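Local coordinates for SmhB (Serratia marcescens, PDB 6ZZ5), which acts as the B component of Smh, a tripartite alpha-pore-forming toxin that probably perforates target-cell membranes, at residues A[73-78]-A[283-288]. Numbering follows the deposited sequence.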
loop_
_atom_site.group_PDB
_atom_site.type_symbol
_atom_site.label_atom_id
_atom_site.label_comp_id
_atom_site.label_asym_id
_atom_site.label_seq_id
_atom_site.Cartn_x
_atom_site.Cartn_y
_atom_site.Cartn_z
ATOM N N ILE A 73 7.687 -7.780 1.425
ATOM C CA ILE A 73 7.793 -9.099 0.758
ATOM C C ILE A 73 8.541 -10.059 1.681
ATOM O O ILE A 73 8.141 -11.247 1.801
ATOM C CB ILE A 73 8.429 -8.956 -0.634
ATOM C CG1 ILE A 73 7.510 -8.108 -1.537
ATOM C CG2 ILE A 73 8.718 -10.325 -1.225
ATOM C CD1 ILE A 73 8.163 -7.643 -2.827
ATOM N N ARG A 74 9.595 -9.556 2.303
ATOM C CA ARG A 74 10.388 -10.344 3.253
ATOM C C ARG A 74 9.454 -10.881 4.349
ATOM O O ARG A 74 9.634 -12.070 4.747
ATOM C CB ARG A 74 11.542 -9.477 3.748
ATOM C CG ARG A 74 12.308 -10.061 4.910
ATOM C CD ARG A 74 13.000 -11.310 4.458
ATOM N NE ARG A 74 13.956 -11.063 3.392
ATOM C CZ ARG A 74 14.565 -12.028 2.700
ATOM N NH1 ARG A 74 15.447 -11.715 1.763
ATOM N NH2 ARG A 74 14.280 -13.296 2.953
ATOM N N ASN A 75 8.525 -10.036 4.841
ATOM C CA ASN A 75 7.622 -10.417 5.935
ATOM C C ASN A 75 6.835 -11.639 5.446
ATOM O O ASN A 75 6.627 -12.587 6.226
ATOM C CB ASN A 75 6.666 -9.310 6.336
ATOM C CG ASN A 75 5.716 -9.797 7.403
ATOM O OD1 ASN A 75 6.150 -10.003 8.526
ATOM N ND2 ASN A 75 4.439 -9.930 7.072
ATOM N N VAL A 76 6.368 -11.626 4.200
ATOM C CA VAL A 76 5.557 -12.757 3.683
ATOM C C VAL A 76 6.451 -14.006 3.664
ATOM O O VAL A 76 5.932 -15.101 3.995
ATOM C CB VAL A 76 4.960 -12.453 2.290
ATOM C CG1 VAL A 76 4.283 -13.669 1.734
ATOM C CG2 VAL A 76 4.022 -11.269 2.318
ATOM N N THR A 77 7.679 -13.907 3.203
ATOM C CA THR A 77 8.652 -15.036 3.219
ATOM C C THR A 77 8.846 -15.545 4.665
ATOM O O THR A 77 8.953 -16.767 4.904
ATOM C CB THR A 77 10.011 -14.612 2.635
ATOM O OG1 THR A 77 9.694 -14.137 1.322
ATOM C CG2 THR A 77 11.018 -15.749 2.598
ATOM N N ASN A 78 8.902 -14.637 5.621
ATOM C CA ASN A 78 9.115 -15.000 7.057
ATOM C C ASN A 78 7.899 -15.767 7.564
ATOM O O ASN A 78 8.085 -16.714 8.298
ATOM C CB ASN A 78 9.358 -13.763 7.929
ATOM C CG ASN A 78 10.666 -13.088 7.625
ATOM O OD1 ASN A 78 11.521 -13.694 6.987
ATOM N ND2 ASN A 78 10.853 -11.867 8.103
ATOM N N ASN A 283 1.494 -6.651 15.536
ATOM C CA ASN A 283 0.619 -7.132 16.623
ATOM C C ASN A 283 0.328 -8.635 16.445
ATOM O O ASN A 283 0.248 -9.374 17.453
ATOM C CB ASN A 283 -0.696 -6.364 16.667
ATOM C CG ASN A 283 -0.527 -4.946 17.167
ATOM O OD1 ASN A 283 0.490 -4.617 17.753
ATOM N ND2 ASN A 283 -1.531 -4.136 16.908
ATOM N N ALA A 284 0.226 -9.105 15.211
ATOM C CA ALA A 284 -0.046 -10.536 14.927
ATOM C C ALA A 284 1.203 -11.363 15.278
ATOM O O ALA A 284 1.057 -12.374 16.002
ATOM C CB ALA A 284 -0.526 -10.705 13.510
ATOM N N TRP A 285 2.402 -10.918 14.914
ATOM C CA TRP A 285 3.629 -11.616 15.360
ATOM C C TRP A 285 3.685 -11.626 16.889
ATOM O O TRP A 285 4.096 -12.634 17.439
ATOM C CB TRP A 285 4.872 -10.955 14.778
ATOM C CG TRP A 285 5.128 -11.263 13.349
ATOM C CD1 TRP A 285 5.070 -10.405 12.278
ATOM C CD2 TRP A 285 5.620 -12.512 12.830
ATOM N NE1 TRP A 285 5.447 -11.043 11.131
ATOM C CE2 TRP A 285 5.789 -12.335 11.429
ATOM C CE3 TRP A 285 5.872 -13.763 13.399
ATOM C CZ2 TRP A 285 6.264 -13.340 10.595
ATOM C CZ3 TRP A 285 6.364 -14.753 12.574
ATOM C CH2 TRP A 285 6.496 -14.555 11.186
ATOM N N ASP A 286 3.321 -10.511 17.552
ATOM C CA ASP A 286 3.366 -10.450 19.032
ATOM C C ASP A 286 2.477 -11.566 19.620
ATOM O O ASP A 286 2.886 -12.193 20.621
ATOM C CB ASP A 286 2.952 -9.081 19.573
ATOM C CG ASP A 286 3.316 -8.965 21.042
ATOM O OD1 ASP A 286 4.513 -9.091 21.353
ATOM O OD2 ASP A 286 2.398 -8.799 21.851
ATOM N N SER A 287 1.294 -11.778 19.050
ATOM C CA SER A 287 0.332 -12.772 19.595
ATOM C C SER A 287 0.935 -14.166 19.414
ATOM O O SER A 287 0.783 -14.979 20.317
ATOM C CB SER A 287 -1.041 -12.662 19.026
ATOM O OG SER A 287 -1.078 -13.117 17.679
ATOM N N LEU A 288 1.609 -14.417 18.295
ATOM C CA LEU A 288 2.243 -15.713 18.007
ATOM C C LEU A 288 3.420 -15.916 18.977
ATOM O O LEU A 288 3.461 -16.972 19.613
ATOM C CB LEU A 288 2.678 -15.792 16.539
ATOM C CG LEU A 288 3.448 -17.049 16.157
ATOM C CD1 LEU A 288 2.486 -18.252 16.290
ATOM C CD2 LEU A 288 4.024 -16.933 14.760
#
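With CG anti to the backbone N (chi1 177°), N75 sends its amide out to meet W285, whose own first torsion puts CG anti to its carbonyl carbon, with the indole reaching toward helix 44-92. The two side chains lie antiparallel as they pass, and one hydrogen bond joins them: W285 NE1 donates to N75 OD1 at 2.9 Å. Its N-H...O angle of 160° is close to straight. The donor lies in the carbonyl plane on a lone pair of OD1, and OD1 in turn sits near the indole plane, although amide and ring planes stand 82° apart. The backbones are well separated, the CA atoms of N75 and W285 being 10.3 Å apart, and it is the indole that bridges helices 44-92 and 252-300 in the elongated helical bundle of this HBL-family toxin. The bond thus pairs the indole N-H with the amide oxygen of two buried residues. One turn further along, N78 meets the benzo edge by van der Waals contact: its CB is 4.1 Å from W285 CZ2, and its backbone O is 3.9 Å from W285 CH2. M8 of helix 4-30 and Q117 and S120 of helix 99-151 also touch the W285 side chain.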